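Local coordinates for protein lactate dehydrogenase (Eimeria maxima, PDB 6CT6) that probably catalyses the NADH-dependent interconversion of pyruvate and lactate, and binds NADH and the pyruvate analogue oxamate, at residues Arg112-Gly115 and Gly116-Lys120; Ile198-Gly202 and Ile203-Glu207. All coordinates share one frame; numbering follows the deposited sequence.

Contact 1: residues Arg112-Gly115 and Gly116-Lys120; sequences REVG and GAIKK
Val114 and Ile118, one helical turn apart, meet through the CG1 branch of the valine and the terminal methyl of the isoleucine, with Val114 CG1 4.0 Å from Ile118 CD1. The two side chains slant across one another. On Ile118, CG1 lies beside the backbone N (chi1 -69°), which carries it back over the preceding turn, 3.5 Å from Val114 O. Val114 O accepts Ile118 N at 2.9 Å, with 165° at the hydrogen, so this oxygen takes the Ile118 amide while the CG1 methylene of the same residue lies against it. Ala117 CB sits 3.4 Å from Val114 O as well. This is the close-packed side: Ile118 runs on to Val141 and Ala145 of helix 134-145, while Val114 approaches the bound NADH.

The other side is looser. Glu113 and Lys119 are exposed, and the chain of Lys119 leads away after its CB passes 3.7 Å from Gly115 O. Arg112 is partly exposed, and its NH2 makes a salt bridge with Asp327 of helix 303-328. Along the backbone, bonds from Gly116 N to Arg112 O (3.1 Å) and from Lys119 N to Gly115 O (2.9 Å) keep the i to i+4 pattern through the paired glycines. The chemistry is thus that of an amphipathic helix, apolar towards the rest of the NAD-binding domain and the cofactor, charged on the outer side.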
loop_
_atom_site.group_PDB
_atom_site.type_symbol
_atom_site.label_atom_id
_atom_site.label_comp_id
_atom_site.label_asym_id
_atom_site.label_seq_id
_atom_site.Cartn_x
_atom_site.Cartn_y
_atom_site.Cartn_z
ATOM N N ARG B 112 -11.761 13.416 -20.375
ATOM C CA ARG B 112 -11.974 14.769 -20.870
ATOM C C ARG B 112 -12.539 15.689 -19.794
ATOM O O ARG B 112 -12.231 16.886 -19.793
ATOM C CB ARG B 112 -12.878 14.724 -22.103
ATOM C CG ARG B 112 -12.165 14.127 -23.315
ATOM C CD ARG B 112 -13.092 13.849 -24.483
ATOM N NE ARG B 112 -12.354 13.314 -25.629
ATOM C CZ ARG B 112 -12.896 12.595 -26.608
ATOM N NH1 ARG B 112 -14.191 12.303 -26.591
ATOM N NH2 ARG B 112 -12.139 12.157 -27.605
ATOM N N GLU B 113 -13.346 15.160 -18.869
ATOM C CA GLU B 113 -13.714 15.935 -17.687
ATOM C C GLU B 113 -12.479 16.249 -16.845
ATOM O O GLU B 113 -12.303 17.377 -16.374
ATOM C CB GLU B 113 -14.749 15.176 -16.851
ATOM C CG GLU B 113 -16.013 14.747 -17.598
ATOM C CD GLU B 113 -16.862 15.919 -18.056
ATOM O OE1 GLU B 113 -16.812 16.987 -17.412
ATOM O OE2 GLU B 113 -17.586 15.766 -19.061
ATOM N N VAL B 114 -11.612 15.252 -16.640
ATOM C CA VAL B 114 -10.396 15.464 -15.853
ATOM C C VAL B 114 -9.511 16.511 -16.521
ATOM O O VAL B 114 -9.025 17.446 -15.872
ATOM C CB VAL B 114 -9.648 14.132 -15.648
ATOM C CG1 VAL B 114 -8.249 14.363 -15.072
ATOM C CG2 VAL B 114 -10.439 13.220 -14.728
ATOM N N GLY B 115 -9.280 16.364 -17.826
ATOM C CA GLY B 115 -8.494 17.355 -18.543
ATOM C C GLY B 115 -9.032 18.760 -18.373
ATOM O O GLY B 115 -8.275 19.703 -18.136
ATOM N N GLY B 116 -10.352 18.922 -18.490
ATOM C CA GLY B 116 -10.944 20.237 -18.302
ATOM C C GLY B 116 -10.753 20.769 -16.895
ATOM O O GLY B 116 -10.592 21.974 -16.692
ATOM N N ALA B 117 -10.785 19.879 -15.900
ATOM C CA ALA B 117 -10.515 20.298 -14.529
ATOM C C ALA B 117 -9.080 20.793 -14.384
ATOM O O ALA B 117 -8.827 21.821 -13.744
ATOM C CB ALA B 117 -10.785 19.144 -13.565
ATOM N N ILE B 118 -8.126 20.071 -14.975
ATOM C CA ILE B 118 -6.731 20.505 -14.961
ATOM C C ILE B 118 -6.598 21.881 -15.600
ATOM O O ILE B 118 -5.969 22.789 -15.042
ATOM C CB ILE B 118 -5.848 19.462 -15.669
ATOM C CG1 ILE B 118 -5.771 18.183 -14.832
ATOM C CG2 ILE B 118 -4.447 20.016 -15.940
ATOM C CD1 ILE B 118 -5.273 16.985 -15.602
ATOM N N LYS B 119 -7.175 22.051 -16.792
ATOM C CA LYS B 119 -7.110 23.342 -17.471
ATOM C C LYS B 119 -7.592 24.464 -16.563
ATOM O O LYS B 119 -7.045 25.573 -16.587
ATOM C CB LYS B 119 -7.945 23.304 -18.753
ATOM C CG LYS B 119 -8.012 24.636 -19.501
ATOM C CD LYS B 119 -9.010 24.588 -20.645
ATOM C CE LYS B 119 -8.477 23.783 -21.816
ATOM N NZ LYS B 119 -9.452 23.712 -22.940
ATOM N N LYS B 120 -8.607 24.189 -15.744
ATOM C CA LYS B 120 -9.233 25.238 -14.950
ATOM C C LYS B 120 -8.472 25.510 -13.657
ATOM O O LYS B 120 -8.309 26.674 -13.270
ATOM C CB LYS B 120 -10.681 24.858 -14.635
ATOM C CG LYS B 120 -11.427 25.905 -13.820
ATOM C CD LYS B 120 -12.883 25.525 -13.599
ATOM C CE LYS B 120 -13.631 26.618 -12.849
ATOM N NZ LYS B 120 -15.055 26.258 -12.611
#

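Contact 2: residues Ile198-Gly202 and Ile203-Glu207; sequences ITING and IPIQE
Ile200 and Ile203 form the hydrogen-bonded antiparallel pair that closes a tight beta hairpin with a two-residue type I' turn, Asn201-Gly202, with Ile200 N 2.8 Å from Ile203 O and Ile203 N 2.9 Å from Ile200 O. The two bonds differ in direction: the amide of Ile203 stands well above the carbonyl plane of Ile200, whereas that of Ile200 is tilted only 18° from the carbonyl plane of Ile203. Asn201 and Gly202 both have positive phi, and Gly202, with phi 84° and psi -9°, takes a left-handed conformation that suits glycine. Thr199 and Pro204 make the next, non-hydrogen-bonded pair, where the CA of Thr199 approaches Ile203 O in a CA-H...O contact of 3.1 Å.

Beyond the proline the chain bends into a helix, yet one further bond, from Ile205 N to Ile198 O at 3.0 Å, still joins it to the chain at Ile198. Ile198 and Ile205 lie side by side and point the same way, Ile198 CB meeting Ile205 CG2 at 3.9 Å. The position of CG2 between the backbone N and carbonyl carbon of Ile205, with CG1 anti to N, places that methyl 3.5 Å from Ile198 O. On Ile203, CG1 folds over the turn to 3.1 Å from Ile200 O.

Gln180 of strand 179-184 accepts hydrogen bonds from both Thr199 OG1 and Gly202 N, linking the hairpin to its sheet. Ile198, Ile200 and Ile205 pack on helix 157-172 through Leu164, Ile168 and Leu172, and Phe208 of helix 205-210 touches both Ile200 and Ile203.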
loop_
_atom_site.group_PDB
_atom_site.type_symbol
_atom_site.label_atom_id
_atom_site.label_comp_id
_atom_site.label_asym_id
_atom_site.label_seq_id
_atom_site.Cartn_x
_atom_site.Cartn_y
_atom_site.Cartn_z
ATOM N N ILE B 198 19.062 -5.580 -23.162
ATOM C CA ILE B 198 19.233 -5.953 -21.761
ATOM C C ILE B 198 20.717 -5.953 -21.436
ATOM O O ILE B 198 21.522 -6.562 -22.154
ATOM C CB ILE B 198 18.616 -7.332 -21.474
ATOM C CG1 ILE B 198 17.104 -7.329 -21.729
ATOM C CG2 ILE B 198 18.915 -7.761 -20.029
ATOM C CD1 ILE B 198 16.486 -8.721 -21.685
ATOM N N THR B 199 21.092 -5.278 -20.350
ATOM C CA THR B 199 22.470 -5.306 -19.887
ATOM C C THR B 199 22.522 -5.608 -18.397
ATOM O O THR B 199 21.588 -5.310 -17.645
ATOM C CB THR B 199 23.212 -3.984 -20.159
ATOM O OG1 THR B 199 22.651 -2.929 -19.369
ATOM C CG2 THR B 199 23.148 -3.615 -21.636
ATOM N N ILE B 200 23.627 -6.221 -17.991
ATOM C CA ILE B 200 23.963 -6.430 -16.591
ATOM C C ILE B 200 25.094 -5.454 -16.282
ATOM O O ILE B 200 26.249 -5.677 -16.666
ATOM C CB ILE B 200 24.364 -7.881 -16.306
ATOM C CG1 ILE B 200 23.336 -8.864 -16.882
ATOM C CG2 ILE B 200 24.547 -8.095 -14.807
ATOM C CD1 ILE B 200 21.906 -8.668 -16.392
ATOM N N ASN B 201 24.764 -4.363 -15.595
ATOM C CA ASN B 201 25.688 -3.251 -15.377
ATOM C C ASN B 201 26.383 -2.842 -16.676
ATOM O O ASN B 201 27.595 -2.619 -16.721
ATOM C CB ASN B 201 26.721 -3.587 -14.303
ATOM C CG ASN B 201 27.479 -2.364 -13.836
ATOM O OD1 ASN B 201 26.881 -1.325 -13.561
ATOM N ND2 ASN B 201 28.807 -2.468 -13.777
ATOM N N GLY B 202 25.596 -2.730 -17.747
ATOM C CA GLY B 202 26.126 -2.326 -19.033
ATOM C C GLY B 202 26.718 -3.445 -19.862
ATOM O O GLY B 202 27.038 -3.220 -21.039
ATOM N N ILE B 203 26.877 -4.637 -19.296
ATOM C CA ILE B 203 27.384 -5.800 -20.019
ATOM C C ILE B 203 26.244 -6.388 -20.846
ATOM O O ILE B 203 25.213 -6.769 -20.274
ATOM C CB ILE B 203 27.949 -6.851 -19.050
ATOM C CG1 ILE B 203 28.955 -6.213 -18.082
ATOM C CG2 ILE B 203 28.594 -8.000 -19.822
ATOM C CD1 ILE B 203 29.273 -7.078 -16.883
ATOM N N PRO B 204 26.370 -6.493 -22.171
ATOM C CA PRO B 204 25.276 -7.066 -22.965
ATOM C C PRO B 204 24.882 -8.453 -22.474
ATOM O O PRO B 204 25.731 -9.286 -22.150
ATOM C CB PRO B 204 25.856 -7.110 -24.383
ATOM C CG PRO B 204 26.871 -6.031 -24.401
ATOM C CD PRO B 204 27.475 -6.029 -23.028
ATOM N N ILE B 205 23.570 -8.698 -22.426
ATOM C CA ILE B 205 23.071 -9.998 -21.989
ATOM C C ILE B 205 23.622 -11.109 -22.871
ATOM O O ILE B 205 23.768 -12.254 -22.425
ATOM C CB ILE B 205 21.525 -9.998 -21.972
ATOM C CG1 ILE B 205 20.981 -11.289 -21.355
ATOM C CG2 ILE B 205 20.963 -9.801 -23.377
ATOM C CD1 ILE B 205 21.230 -11.407 -19.867
ATOM N N GLN B 206 23.932 -10.798 -24.132
ATOM C CA GLN B 206 24.522 -11.796 -25.020
ATOM C C GLN B 206 25.765 -12.430 -24.405
ATOM O O GLN B 206 25.988 -13.637 -24.545
ATOM C CB GLN B 206 24.866 -11.166 -26.368
ATOM C CG GLN B 206 25.261 -12.182 -27.429
ATOM C CD GLN B 206 24.109 -13.088 -27.816
ATOM O OE1 GLN B 206 23.042 -12.616 -28.208
ATOM N NE2 GLN B 206 24.313 -14.397 -27.691
ATOM N N GLU B 207 26.593 -11.631 -23.725
ATOM C CA GLU B 207 27.787 -12.188 -23.096
ATOM C C GLU B 207 27.417 -13.263 -22.085
ATOM O O GLU B 207 28.122 -14.271 -21.954
ATOM C CB GLU B 207 28.607 -11.085 -22.423
ATOM C CG GLU B 207 29.129 -10.014 -23.376
ATOM C CD GLU B 207 30.369 -9.304 -22.847
ATOM O OE1 GLU B 207 30.978 -9.793 -21.870
ATOM O OE2 GLU B 207 30.740 -8.253 -23.412
#

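Contact 1 comes first along the chain and closes before contact 2 opens; their centres are about 43 Å apart and their nearest atoms about 34 Å, on opposite sides of the chain's centre. Residues 112-120 belong to helix 104-121 in the NAD-binding domain, whose parallel strands form part of the nine-stranded mixed sheet. Residues 198-207 lie in the alpha/beta C-terminal domain and provide the hairpin at one edge of a separate four-stranded antiparallel sheet, leading into helix 205-210. They share no helix, strand or sheet. The separation reflects the two-part design of the enzyme: contact 1 borders the cofactor, whereas contact 2 lies at the edge of the antiparallel sheet, far from the cofactor-side helix.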